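Local coordinates for SspB protein (Streptomyces clavuligerus, PDB 6JUF), which belongs to the SspABCD–SspE anti-phage defence system, which senses DNA phosphorothioation, and probably acts there as a metal-dependent DNase, at residues 84-89 / 337-342; 134-139 / 265-270; 206-211 / 219-224. All coordinates share one frame; numbering follows the deposited sequence.

Contact 1 of 3, residues 84-89 / 337-342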
ATOM      1  N   LEU B  84     -25.266   0.389 -15.011  1.00 16.06           N
ATOM      2  CA  LEU B  84     -24.983  -0.464 -13.875  1.00 12.55           C
ATOM      3  C   LEU B  84     -23.549  -1.068 -14.018  1.00 11.70           C
ATOM      4  O   LEU B  84     -23.025  -1.176 -15.119  1.00 13.31           O
ATOM      5  CB  LEU B  84     -26.005  -1.617 -13.779  1.00 14.31           C
ATOM      6  CG  LEU B  84     -27.512  -1.254 -13.715  1.00 18.99           C
ATOM      7  CD1 LEU B  84     -28.302  -2.360 -13.049  1.00 16.28           C
ATOM      8  CD2 LEU B  84     -27.757   0.020 -12.973  1.00 18.18           C
ATOM      9  N   SER B  85     -23.031  -1.604 -12.893  1.00 11.50           N
ATOM     10  CA  SER B  85     -21.625  -2.174 -12.870  1.00 10.36           C
ATOM     11  C   SER B  85     -21.588  -3.665 -12.615  1.00 11.85           C
ATOM     12  O   SER B  85     -22.474  -4.153 -11.906  1.00 12.97           O
ATOM     13  CB  SER B  85     -20.773  -1.467 -11.804  1.00 11.76           C
ATOM     14  OG  SER B  85     -20.598  -0.114 -12.188  1.00 12.47           O
ATOM     15  N   TYR B  86     -20.678  -4.376 -13.262  1.00 11.40           N
ATOM     16  CA  TYR B  86     -20.611  -5.848 -13.199  1.00  9.72           C
ATOM     17  C   TYR B  86     -19.121  -6.160 -13.086  1.00 10.53           C
ATOM     18  O   TYR B  86     -18.348  -5.627 -13.852  1.00 11.49           O
ATOM     19  CB  TYR B  86     -21.262  -6.479 -14.417  1.00 11.85           C
ATOM     20  CG  TYR B  86     -22.691  -6.015 -14.591  1.00 12.46           C
ATOM     21  CD1 TYR B  86     -23.720  -6.733 -13.971  1.00 11.17           C
ATOM     22  CD2 TYR B  86     -23.011  -4.900 -15.388  1.00 13.04           C
ATOM     23  CE1 TYR B  86     -25.052  -6.302 -14.105  1.00 12.78           C
ATOM     24  CE2 TYR B  86     -24.311  -4.453 -15.508  1.00 14.65           C
ATOM     25  CZ  TYR B  86     -25.320  -5.186 -14.898  1.00 14.66           C
ATOM     26  OH  TYR B  86     -26.616  -4.809 -15.030  1.00 17.55           O
ATOM     27  N   PRO B  87     -18.761  -7.046 -12.140  1.00  8.75           N
ATOM     28  CA  PRO B  87     -17.377  -7.473 -11.999  1.00  8.88           C
ATOM     29  C   PRO B  87     -16.879  -8.336 -13.192  1.00  9.37           C
ATOM     30  O   PRO B  87     -17.605  -9.208 -13.673  1.00  9.87           O
ATOM     31  CB  PRO B  87     -17.393  -8.325 -10.690  1.00  8.44           C
ATOM     32  CG  PRO B  87     -18.767  -8.962 -10.687  1.00  8.43           C
ATOM     33  CD  PRO B  87     -19.679  -7.885 -11.306  1.00  9.68           C
ATOM     34  N   THR B  88     -15.638  -8.074 -13.665  1.00  9.22           N
ATOM     35  CA  THR B  88     -15.101  -8.818 -14.771  1.00 10.33           C
ATOM     36  C   THR B  88     -14.530 -10.115 -14.259  1.00  9.18           C
ATOM     37  O   THR B  88     -14.236 -10.232 -13.029  1.00  9.43           O
ATOM     38  CB  THR B  88     -13.991  -8.013 -15.447  1.00 10.57           C
ATOM     39  OG1 THR B  88     -12.972  -7.753 -14.458  1.00  8.95           O
ATOM     40  CG2 THR B  88     -14.499  -6.696 -15.969  1.00  8.84           C
ATOM     41  N   TRP B  89     -14.298 -11.065 -15.123  1.00  8.90           N
ATOM     42  CA  TRP B  89     -13.657 -12.314 -14.724  1.00 10.79           C
ATOM     43  C   TRP B  89     -12.282 -12.015 -14.195  1.00 12.77           C
ATOM     44  O   TRP B  89     -11.821 -12.703 -13.274  1.00 11.17           O
ATOM     45  CB  TRP B  89     -13.647 -13.246 -15.931  1.00 12.50           C
ATOM     46  CG  TRP B  89     -12.921 -14.558 -15.642  1.00 12.11           C
ATOM     47  CD1 TRP B  89     -13.480 -15.753 -15.198  1.00 15.11           C
ATOM     48  CD2 TRP B  89     -11.476 -14.842 -15.762  1.00 12.05           C
ATOM     49  NE1 TRP B  89     -12.523 -16.736 -15.095  1.00 12.76           N
ATOM     50  CE2 TRP B  89     -11.292 -16.234 -15.371  1.00 12.26           C
ATOM     51  CE3 TRP B  89     -10.371 -14.078 -16.108  1.00 13.03           C
ATOM     52  CZ2 TRP B  89     -10.041 -16.867 -15.425  1.00 11.83           C
ATOM     53  CZ3 TRP B  89      -9.123 -14.680 -16.109  1.00 14.12           C
ATOM     54  CH2 TRP B  89      -8.959 -16.047 -15.787  1.00 13.83           C
ATOM     55  N   TYR B 337     -22.855 -13.256 -15.329  1.00 16.02           N
ATOM     56  CA  TYR B 337     -22.947 -11.838 -15.675  1.00 14.57           C
ATOM     57  C   TYR B 337     -23.027 -11.573 -17.158  1.00 14.84           C
ATOM     58  O   TYR B 337     -22.065 -11.163 -17.752  1.00 19.43           O
ATOM     59  CB  TYR B 337     -21.703 -11.118 -15.098  1.00 16.24           C
ATOM     60  CG  TYR B 337     -21.555 -11.281 -13.631  1.00 12.80           C
ATOM     61  CD1 TYR B 337     -22.262 -10.477 -12.755  1.00 13.46           C
ATOM     62  CD2 TYR B 337     -20.699 -12.264 -13.091  1.00 13.46           C
ATOM     63  CE1 TYR B 337     -22.120 -10.583 -11.382  1.00 10.54           C
ATOM     64  CE2 TYR B 337     -20.546 -12.390 -11.725  1.00 13.37           C
ATOM     65  CZ  TYR B 337     -21.263 -11.557 -10.862  1.00 14.19           C
ATOM     66  OH  TYR B 337     -21.128 -11.671  -9.493  1.00 12.86           O
ATOM     67  N   PRO B 338     -24.228 -11.792 -17.767  1.00 17.87           N
ATOM     68  CA  PRO B 338     -24.313 -11.714 -19.232  1.00 20.76           C
ATOM     69  C   PRO B 338     -24.108 -10.305 -19.782  1.00 16.02           C
ATOM     70  O   PRO B 338     -23.795 -10.114 -20.947  1.00 21.90           O
ATOM     71  CB  PRO B 338     -25.713 -12.219 -19.523  1.00 24.44           C
ATOM     72  CG  PRO B 338     -26.466 -12.067 -18.273  1.00 21.89           C
ATOM     73  CD  PRO B 338     -25.479 -12.278 -17.137  1.00 18.58           C
ATOM     74  N   LYS B 339     -24.254  -9.339 -18.866  1.00 17.64           N
ATOM     75  CA  LYS B 339     -24.013  -7.898 -19.242  1.00 17.79           C
ATOM     76  C   LYS B 339     -22.577  -7.504 -19.592  1.00 16.03           C
ATOM     77  O   LYS B 339     -22.365  -6.595 -20.409  1.00 19.55           O
ATOM     78  CB  LYS B 339     -24.650  -6.901 -18.305  1.00 19.45           C
ATOM     79  CG  LYS B 339     -26.116  -6.653 -18.683  1.00 25.40           C
ATOM     80  CD  LYS B 339     -27.050  -6.706 -17.539  1.00 28.26           C
ATOM     81  CE  LYS B 339     -28.467  -6.943 -18.102  1.00 31.15           C
ATOM     82  NZ  LYS B 339     -28.885  -5.982 -19.162  1.00 30.05           N
ATOM     83  N   LEU B 340     -21.612  -8.286 -19.068  1.00 14.12           N
ATOM     84  CA  LEU B 340     -20.188  -8.150 -19.543  1.00 14.46           C
ATOM     85  C   LEU B 340     -20.041  -8.263 -21.080  1.00 17.42           C
ATOM     86  O   LEU B 340     -19.477  -7.381 -21.675  1.00 17.15           O
ATOM     87  CB  LEU B 340     -19.256  -9.187 -18.870  1.00 15.67           C
ATOM     88  CG  LEU B 340     -19.230  -9.133 -17.329  1.00 10.94           C
ATOM     89  CD1 LEU B 340     -18.438 -10.252 -16.707  1.00 11.53           C
ATOM     90  CD2 LEU B 340     -18.592  -7.805 -16.926  1.00 15.86           C
ATOM     91  N   ALA B 341     -20.539  -9.358 -21.695  1.00 17.49           N
ATOM     92  CA  ALA B 341     -20.431  -9.561 -23.151  1.00 19.37           C
ATOM     93  C   ALA B 341     -21.246  -8.466 -23.890  1.00 16.16           C
ATOM     94  O   ALA B 341     -20.874  -8.021 -24.960  1.00 21.57           O
ATOM     95  CB  ALA B 341     -20.868 -10.982 -23.540  1.00 18.93           C
ATOM     96  N   GLU B 342     -22.380  -8.110 -23.268  1.00 20.81           N
ATOM     97  CA  GLU B 342     -23.280  -7.078 -23.798  0.50 18.89           C
ATOM     98  C   GLU B 342     -22.564  -5.733 -23.920  1.00 21.15           C
ATOM     99  O   GLU B 342     -22.651  -5.052 -24.953  1.00 21.17           O
ATOM    100  CB  GLU B 342     -24.569  -6.965 -22.969  0.50 17.64           C
ATOM    101  CG  GLU B 342     -25.622  -7.993 -23.367  0.50 23.23           C
ATOM    102  CD  GLU B 342     -25.759  -8.104 -24.875  0.50 26.45           C
ATOM    103  OE1 GLU B 342     -26.130  -7.094 -25.526  0.50 32.24           O
ATOM    104  OE2 GLU B 342     -25.491  -9.209 -25.412  0.50 39.18           O
TER
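K339, in the first turn of helix 339-350, lays its aliphatic chain across the ring of Y86, and the contact can be read along that chain. CB sits over one face of the phenol, 3.8 Å from the centroid of the Y86 ring and 16° off its normal, a CH-pi contact displaced toward the CE2 and CZ rim. CG stays a little farther off, near CZ and OH. The bend at chi2 (133°) brings CD down to the phenol tip, where K339 CD is 3.5 Å from Y86 CZ and 3.2 Å from Y86 OH. CE already draws away, and NZ leaves the contact to donate to the backbone O of Y74. Y86 belongs to strand 83-87, which pairs antiparallel with strand 70-74 in a two-stranded sheet; the C-terminal helix thus packs against this small sheet, 248 residues on from it in the chain. A second CH-pi contact lies beside the first: P87 CG stands 3.9 Å from the centroid of the Y337 ring, over its face, with the proline crossing the tyrosine at about a right angle. The phenol of Y337 is anchored at its far end through OH to the backbone O of Q35. L340 packs beside Y86, its CD2 3.9 Å from Y86 CB. L340 CD1 lies 3.3 Å from P87 O, a packing contact; this oxygen accepts the indole N-H of W333. T88, the N-cap of helix 89-95, turns its OG1 to K68 O and A91 N while its CG2 lies 4.3 Å from L340 CD2.

Contact 2 of 3, residues 134-139 / 265-270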
ATOM      1  N   ALA B 134       0.689   9.979 -21.664  1.00  8.93           N
ATOM      2  CA  ALA B 134       1.898  10.180 -20.834  1.00  7.53           C
ATOM      3  C   ALA B 134       2.883   9.039 -21.053  1.00  8.95           C
ATOM      4  O   ALA B 134       4.066   9.255 -21.217  1.00 10.49           O
ATOM      5  CB  ALA B 134       1.574  10.323 -19.324  1.00  8.31           C
ATOM      6  N   PHE B 135       2.379   7.811 -21.034  1.00  8.89           N
ATOM      7  CA  PHE B 135       3.276   6.647 -21.212  1.00  8.57           C
ATOM      8  C   PHE B 135       3.610   6.352 -22.659  1.00 10.04           C
ATOM      9  O   PHE B 135       4.790   5.953 -22.922  1.00 11.03           O
ATOM     10  CB  PHE B 135       2.706   5.404 -20.528  1.00  9.67           C
ATOM     11  CG  PHE B 135       2.873   5.441 -19.030  1.00  7.82           C
ATOM     12  CD1 PHE B 135       3.963   4.822 -18.444  1.00 10.63           C
ATOM     13  CD2 PHE B 135       1.964   6.128 -18.217  1.00 10.44           C
ATOM     14  CE1 PHE B 135       4.153   4.860 -17.052  1.00 12.12           C
ATOM     15  CE2 PHE B 135       2.145   6.149 -16.827  1.00  8.82           C
ATOM     16  CZ  PHE B 135       3.253   5.577 -16.247  1.00  7.90           C
ATOM     17  N   HIS B 136       2.648   6.478 -23.584  1.00 10.42           N
ATOM     18  CA  HIS B 136       2.827   5.899 -24.932  1.00 10.66           C
ATOM     19  C   HIS B 136       2.980   6.893 -26.067  1.00 11.79           C
ATOM     20  O   HIS B 136       3.500   6.532 -27.113  1.00 12.55           O
ATOM     21  CB  HIS B 136       1.641   4.977 -25.217  1.00 10.01           C
ATOM     22  CG  HIS B 136       1.645   3.741 -24.344  1.00 10.23           C
ATOM     23  ND1 HIS B 136       2.665   2.871 -24.354  1.00 11.69           N
ATOM     24  CD2 HIS B 136       0.696   3.223 -23.485  1.00 10.33           C
ATOM     25  CE1 HIS B 136       2.433   1.855 -23.501  1.00 12.60           C
ATOM     26  NE2 HIS B 136       1.211   2.058 -22.956  1.00 11.80           N
ATOM     27  N   LEU B 137       2.512   8.132 -25.885  1.00  9.79           N
ATOM     28  CA  LEU B 137       2.491   9.116 -27.031  1.00 11.81           C
ATOM     29  C   LEU B 137       3.367  10.350 -26.852  1.00 12.96           C
ATOM     30  O   LEU B 137       3.794  10.952 -27.835  1.00 14.80           O
ATOM     31  CB  LEU B 137       1.059   9.551 -27.372  1.00 12.50           C
ATOM     32  CG  LEU B 137       0.114   8.407 -27.822  1.00 13.36           C
ATOM     33  CD1 LEU B 137      -1.302   8.900 -28.097  1.00 14.99           C
ATOM     34  CD2 LEU B 137       0.598   7.750 -29.075  1.00 15.37           C
ATOM     35  N   ALA B 138       3.705  10.681 -25.620  1.00 10.11           N
ATOM     36  CA  ALA B 138       4.514  11.888 -25.373  1.00 11.32           C
ATOM     37  C   ALA B 138       5.901  11.729 -25.955  1.00 11.38           C
ATOM     38  O   ALA B 138       6.472  10.631 -25.874  1.00 11.89           O
ATOM     39  CB  ALA B 138       4.623  12.207 -23.863  1.00 14.39           C
ATOM     40  N   PRO B 139       6.453  12.791 -26.545  1.00 12.58           N
ATOM     41  CA  PRO B 139       7.774  12.617 -27.218  1.00 12.94           C
ATOM     42  C   PRO B 139       8.935  12.727 -26.189  1.00 11.46           C
ATOM     43  O   PRO B 139      10.076  12.521 -26.522  1.00 11.29           O
ATOM     44  CB  PRO B 139       7.820  13.792 -28.189  1.00 15.04           C
ATOM     45  CG  PRO B 139       7.002  14.841 -27.508  1.00 14.08           C
ATOM     46  CD  PRO B 139       5.876  14.105 -26.785  1.00 12.33           C
ATOM     47  N   GLY B 265       7.338  -2.192 -23.519  1.00 10.09           N
ATOM     48  CA  GLY B 265       8.483  -1.365 -23.326  1.00 11.05           C
ATOM     49  C   GLY B 265       8.111   0.030 -22.835  1.00 10.66           C
ATOM     50  O   GLY B 265       8.690   0.547 -21.870  1.00  9.39           O
ATOM     51  N   ARG B 266       7.180   0.674 -23.485  1.00 10.58           N
ATOM     52  CA  ARG B 266       6.729   2.007 -23.061  1.00 10.86           C
ATOM     53  C   ARG B 266       5.831   1.942 -21.820  1.00 10.21           C
ATOM     54  O   ARG B 266       5.794   2.919 -21.064  1.00 10.65           O
ATOM     55  CB  ARG B 266       6.018   2.734 -24.201  1.00 12.93           C
ATOM     56  CG  ARG B 266       6.961   3.493 -25.143  1.00 15.91           C
ATOM     57  CD  ARG B 266       6.650   4.968 -24.841  1.00 23.03           C
ATOM     58  NE  ARG B 266       6.998   5.715 -25.988  1.00 23.20           N
ATOM     59  CZ  ARG B 266       6.711   6.955 -26.192  1.00 15.77           C
ATOM     60  NH1 ARG B 266       6.055   7.693 -25.254  1.00 12.58           N
ATOM     61  NH2 ARG B 266       7.161   7.460 -27.301  1.00 20.80           N
ATOM     62  N   ALA B 267       5.132   0.837 -21.607  1.00  9.72           N
ATOM     63  CA  ALA B 267       4.210   0.790 -20.462  1.00  8.94           C
ATOM     64  C   ALA B 267       4.991   0.590 -19.160  1.00 10.14           C
ATOM     65  O   ALA B 267       4.707   1.215 -18.144  1.00  9.05           O
ATOM     66  CB  ALA B 267       3.166  -0.355 -20.600  1.00  9.58           C
ATOM     67  N   PHE B 268       5.977  -0.269 -19.223  1.00  8.96           N
ATOM     68  CA  PHE B 268       6.776  -0.597 -18.036  1.00  8.76           C
ATOM     69  C   PHE B 268       8.080   0.183 -17.971  1.00  9.88           C
ATOM     70  O   PHE B 268       8.812   0.052 -16.986  1.00  9.00           O
ATOM     71  CB  PHE B 268       7.063  -2.111 -17.936  1.00  7.58           C
ATOM     72  CG  PHE B 268       5.811  -2.986 -17.883  1.00  9.20           C
ATOM     73  CD1 PHE B 268       4.670  -2.563 -17.168  1.00  9.48           C
ATOM     74  CD2 PHE B 268       5.834  -4.266 -18.399  1.00  9.36           C
ATOM     75  CE1 PHE B 268       3.552  -3.407 -17.022  1.00 10.71           C
ATOM     76  CE2 PHE B 268       4.720  -5.122 -18.262  1.00  9.49           C
ATOM     77  CZ  PHE B 268       3.594  -4.698 -17.546  1.00  9.09           C
ATOM     78  N   ARG B 269       8.410   0.907 -19.033  1.00 11.70           N
ATOM     79  CA  ARG B 269       9.644   1.699 -19.130  1.00 13.28           C
ATOM     80  C   ARG B 269      10.846   0.774 -18.917  1.00 10.83           C
ATOM     81  O   ARG B 269      11.674   0.980 -18.015  1.00 10.88           O
ATOM     82  CB  ARG B 269       9.588   2.967 -18.226  1.00 13.45           C
ATOM     83  CG  ARG B 269       8.551   4.006 -18.709  1.00 13.37           C
ATOM     84  CD  ARG B 269       8.609   4.195 -20.232  1.00 13.99           C
ATOM     85  NE  ARG B 269       7.581   5.109 -20.786  1.00 16.47           N
ATOM     86  CZ  ARG B 269       7.766   6.410 -20.932  1.00 14.59           C
ATOM     87  NH1 ARG B 269       8.929   6.945 -20.530  1.00 16.88           N
ATOM     88  NH2 ARG B 269       6.794   7.171 -21.437  1.00 15.10           N
ATOM     89  N   ILE B 270      10.871  -0.305 -19.689  1.00 11.90           N
ATOM     90  CA  ILE B 270      11.999  -1.264 -19.696  1.00 12.55           C
ATOM     91  C   ILE B 270      12.608  -1.344 -21.082  1.00 11.81           C
ATOM     92  O   ILE B 270      11.945  -1.060 -22.071  1.00 15.80           O
ATOM     93  CB  ILE B 270      11.565  -2.658 -19.189  1.00 12.79           C
ATOM     94  CG1 ILE B 270      10.400  -3.204 -20.063  1.00 13.71           C
ATOM     95  CG2 ILE B 270      11.225  -2.526 -17.681  1.00 14.63           C
ATOM     96  CD1 ILE B 270       9.979  -4.630 -19.697  1.00 16.75           C
TER
HETATM   97  O   HOH W   1       6.750   9.902 -21.542  1.00 20.24           O
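F135 and H136, in the wider pi-type turn near the C-terminal end of helix 129-137, lie against R266 and A267 of helix 264-268, with the CA atoms of H136 and R266 5.8 Å apart. R266 reaches back along H136, the two side chains running in opposite senses, and its guanidinium settles over the backbone of the helix end: H136 O lies 3.3 Å above the guanidinium plane, over its centre. R266 NH1 donates to A138 O at 3.0 Å (N-H...O 150°), meeting a lone pair in the carbonyl plane. The imidazole of H136 rests on the other helix, its CE1 3.7 Å from A267 CB and its ND1 3.4 Å from R266 CB. R269 approaches the same turn from its own helix end, where, with positive phi (57°), it turns the chain out of the helix and I270 N bonds to G265 O. R269 NE turns back to R266 O at 2.8 Å, lying on a lone pair with the acceptor in the guanidinium plane, which fixes the rotation of the group. R269 NH2 donates to a water that in turn donates to A134 O, while R269 NH1 binds S141 OG. F135 O is modelled within bonding reach of both arginines, but its position is doubtful. The F135 ring presents its edge to R266 O and packs further on against F221, H114 and Y180. The whole is a buried junction of two helix ends, 129-137 and 264-268, in which arginines of the second reach A138 O directly and A134 O through the water.

Contact 3 of 3, residues 206-211 / 219-224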
ATOM      1  N   GLY B 206       8.121   2.672  -8.561  1.00  8.13           N
ATOM      2  CA  GLY B 206       9.267   3.555  -8.875  1.00  9.03           C
ATOM      3  C   GLY B 206       9.308   4.080 -10.317  1.00 11.15           C
ATOM      4  O   GLY B 206      10.401   4.253 -10.879  1.00 10.64           O
ATOM      5  N   LEU B 207       8.144   4.301 -10.926  1.00  9.65           N
ATOM      6  CA  LEU B 207       8.077   4.736 -12.367  1.00  8.53           C
ATOM      7  C   LEU B 207       8.313   6.204 -12.587  1.00  8.32           C
ATOM      8  O   LEU B 207       8.564   6.588 -13.700  1.00 10.64           O
ATOM      9  CB  LEU B 207       6.714   4.350 -12.986  1.00  9.98           C
ATOM     10  CG  LEU B 207       6.619   2.882 -13.421  1.00 10.25           C
ATOM     11  CD1 LEU B 207       5.132   2.523 -13.600  1.00  9.96           C
ATOM     12  CD2 LEU B 207       7.423   2.693 -14.715  1.00 11.28           C
ATOM     13  N   MET B 208       8.099   7.068 -11.568  1.00  9.05           N
ATOM     14  CA  MET B 208       8.150   8.522 -11.846  1.00  9.84           C
ATOM     15  C   MET B 208       8.864   9.155 -10.665  1.00  9.93           C
ATOM     16  O   MET B 208       8.722   8.699  -9.504  1.00 10.49           O
ATOM     17  CB  MET B 208       6.738   9.112 -11.975  1.00 11.38           C
ATOM     18  CG  MET B 208       6.652  10.461 -12.686  1.00 14.14           C
ATOM     19  SD  MET B 208       4.917  10.919 -12.775  1.00 14.39           S
ATOM     20  CE  MET B 208       5.057  12.733 -12.744  1.00 24.52           C
ATOM     21  N   GLU B 209       9.628  10.205 -10.923  1.00  9.91           N
ATOM     22  CA  GLU B 209      10.374  10.868  -9.869  1.00 10.51           C
ATOM     23  C   GLU B 209      10.430  12.371 -10.137  1.00 13.08           C
ATOM     24  O   GLU B 209      10.293  12.839 -11.272  1.00 13.45           O
ATOM     25  CB  GLU B 209      11.798  10.251  -9.762  1.00 12.59           C
ATOM     26  CG  GLU B 209      12.752  10.842  -8.710  1.00 15.45           C
ATOM     27  CD  GLU B 209      12.193  10.760  -7.273  1.00 14.38           C
ATOM     28  OE1 GLU B 209      11.257  11.484  -6.919  1.00 14.13           O
ATOM     29  OE2 GLU B 209      12.755   9.959  -6.477  1.00 18.85           O
ATOM     30  N   GLN B 210      10.601  13.112  -9.039  1.00 12.53           N
ATOM     31  CA  GLN B 210      10.851  14.528  -9.090  1.00 16.63           C
ATOM     32  C   GLN B 210      12.284  14.788  -9.530  1.00 18.59           C
ATOM     33  O   GLN B 210      13.214  14.086  -9.091  1.00 17.16           O
ATOM     34  CB  GLN B 210      10.604  15.056  -7.659  1.00 16.48           C
ATOM     35  CG  GLN B 210      11.221  16.396  -7.420  1.00 19.55           C
ATOM     36  CD  GLN B 210      10.683  17.474  -8.303  1.00 28.92           C
ATOM     37  OE1 GLN B 210      11.449  18.360  -8.702  1.00 42.62           O
ATOM     38  NE2 GLN B 210       9.378  17.458  -8.588  1.00 27.99           N
ATOM     39  N   VAL B 211      12.504  15.806 -10.360  1.00 19.66           N
ATOM     40  CA  VAL B 211      13.877  16.055 -10.732  1.00 26.04           C
ATOM     41  C   VAL B 211      14.309  17.510 -10.449  1.00 24.56           C
ATOM     42  O   VAL B 211      13.512  18.443 -10.551  1.00 24.60           O
ATOM     43  CB  VAL B 211      14.239  15.416 -12.081  1.00 29.98           C
ATOM     44  CG1 VAL B 211      13.539  16.131 -13.220  1.00 27.59           C
ATOM     45  CG2 VAL B 211      15.750  15.372 -12.257  1.00 43.51           C
ATOM     46  N   TRP B 219       9.647  16.778 -13.459  1.00 15.08           N
ATOM     47  CA  TRP B 219       9.431  15.353 -13.160  1.00 13.74           C
ATOM     48  C   TRP B 219       9.893  14.528 -14.336  1.00 13.67           C
ATOM     49  O   TRP B 219      10.092  15.023 -15.446  1.00 14.94           O
ATOM     50  CB  TRP B 219       7.968  15.021 -12.990  1.00 13.58           C
ATOM     51  CG  TRP B 219       7.306  15.951 -12.024  1.00 12.90           C
ATOM     52  CD1 TRP B 219       6.749  17.189 -12.275  1.00 17.15           C
ATOM     53  CD2 TRP B 219       7.123  15.716 -10.596  1.00 17.28           C
ATOM     54  NE1 TRP B 219       6.232  17.727 -11.119  1.00 17.49           N
ATOM     55  CE2 TRP B 219       6.422  16.880 -10.077  1.00 17.62           C
ATOM     56  CE3 TRP B 219       7.462  14.689  -9.739  1.00 14.86           C
ATOM     57  CZ2 TRP B 219       6.092  17.004  -8.724  1.00 17.32           C
ATOM     58  CZ3 TRP B 219       7.130  14.795  -8.360  1.00 15.51           C
ATOM     59  CH2 TRP B 219       6.440  15.933  -7.875  1.00 13.92           C
ATOM     60  N   GLU B 220      10.099  13.231 -14.094  1.00 12.55           N
ATOM     61  CA  GLU B 220      10.453  12.354 -15.203  1.00 13.23           C
ATOM     62  C   GLU B 220      10.032  10.922 -14.957  1.00 14.18           C
ATOM     63  O   GLU B 220      10.005  10.463 -13.800  1.00 13.34           O
ATOM     64  CB  GLU B 220      11.935  12.422 -15.516  1.00 17.27           C
ATOM     65  CG  GLU B 220      12.844  11.863 -14.446  1.00 17.81           C
ATOM     66  CD  GLU B 220      14.305  12.035 -14.810  1.00 25.38           C
ATOM     67  OE1 GLU B 220      15.104  11.613 -14.003  1.00 29.90           O
ATOM     68  OE2 GLU B 220      14.658  12.606 -15.865  1.00 27.08           O
ATOM     69  N   PHE B 221       9.710  10.223 -16.047  1.00 13.46           N
ATOM     70  CA  PHE B 221       9.581   8.787 -15.974  1.00 13.62           C
ATOM     71  C   PHE B 221      11.003   8.250 -15.798  1.00 16.10           C
ATOM     72  O   PHE B 221      11.962   8.747 -16.391  1.00 18.26           O
ATOM     73  CB  PHE B 221       8.746   8.188 -17.149  1.00 15.18           C
ATOM     74  CG  PHE B 221       7.301   8.605 -17.114  1.00 16.84           C
ATOM     75  CD1 PHE B 221       6.507   8.287 -15.983  1.00 19.40           C
ATOM     76  CD2 PHE B 221       6.735   9.374 -18.135  1.00 16.35           C
ATOM     77  CE1 PHE B 221       5.180   8.708 -15.901  1.00 19.77           C
ATOM     78  CE2 PHE B 221       5.396   9.753 -18.077  1.00 18.86           C
ATOM     79  CZ  PHE B 221       4.628   9.432 -16.946  1.00 18.37           C
ATOM     80  N   THR B 222      11.154   7.244 -14.957  1.00 13.92           N
ATOM     81  CA  THR B 222      12.476   6.712 -14.625  1.00 15.10           C
ATOM     82  C   THR B 222      12.939   5.684 -15.656  1.00 16.98           C
ATOM     83  O   THR B 222      12.162   5.206 -16.465  1.00 16.83           O
ATOM     84  CB  THR B 222      12.488   6.041 -13.248  1.00 15.93           C
ATOM     85  OG1 THR B 222      11.547   4.962 -13.272  1.00 13.92           O
ATOM     86  CG2 THR B 222      12.098   7.035 -12.142  1.00 15.47           C
ATOM     87  N   SER B 223      14.229   5.368 -15.646  1.00 18.14           N
ATOM     88  CA  SER B 223      14.724   4.364 -16.623  1.00 22.43           C
ATOM     89  C   SER B 223      15.735   3.365 -16.107  1.00 29.14           C
ATOM     90  O   SER B 223      16.480   2.779 -16.893  1.00 39.75           O
ATOM     91  CB  SER B 223      15.221   5.026 -17.933  1.00 25.51           C
ATOM     92  OG  SER B 223      16.082   6.074 -17.614  1.00 29.90           O
ATOM     93  N   GLY B 224      15.789   3.131 -14.811  1.00 24.01           N
ATOM     94  CA  GLY B 224      16.631   1.999 -14.338  1.00 29.79           C
ATOM     95  C   GLY B 224      16.085   0.571 -14.542  1.00 29.80           C
ATOM     96  O   GLY B 224      15.116   0.307 -15.296  1.00 32.08           O
TER
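T222 OG1 donates to G206 O at 2.7 Å, on a lone pair in the carbonyl plane, and closes the open end of an antiparallel beta hairpin made of strands 208-211 and 218-221. T222 N adds a bond to L207 O at 3.0 Å. Within the ladder, E209 and E220 form the hydrogen-bonded pair: E209 N to E220 O and E220 N to E209 O are each 2.9 Å. The non-hydrogen-bonded pairs M208–F221 and Q210–W219 flank it. E209 OE1 accepts Q210 N through its anti lone pair and also holds R185 in a salt bridge, which would steady the carboxylate. T222 CG2 lies 4.0 Å from E209 CB. The face carrying M208, Q210, W219 and F221 turns toward helix 166-180, with strand 142-144 continuing the sheet past W219 and F221. Here Q210 CB lies 3.6 Å from W219 CZ3. The M208 chain is extended, CG anti to the backbone N (chi1 -161°), and its sulfur makes an oblique Met-aromatic contact with F221, M208 SD to F221 CE1 3.8 Å. Beyond the sulfur, M208 CE ends 3.7 Å from W219 CB.

Overall arrangement
Contacts 2 and 3 adjoin, their centres about 12 Å apart, and share a seam: the F135 ring packs on that of F221, and F268 O meets L207 CD2. Contact 1 lies on the opposite side of the chain's centre, about 30 Å from contact 2 and 36 Å from contact 3 between centres, and touches neither. Contact 2 is the buried one and joins two helix ends through arginine-to-carbonyl bonds and a water. Contacts 1 and 3 are partly buried. Contact 3 joins neighbouring strands of one sheet by backbone bonds. Contact 1 sets the C-terminal helix on a different sheet by CH-pi and aliphatic packing between its segments, while K339 NZ bonds Y74 O on the partner strand.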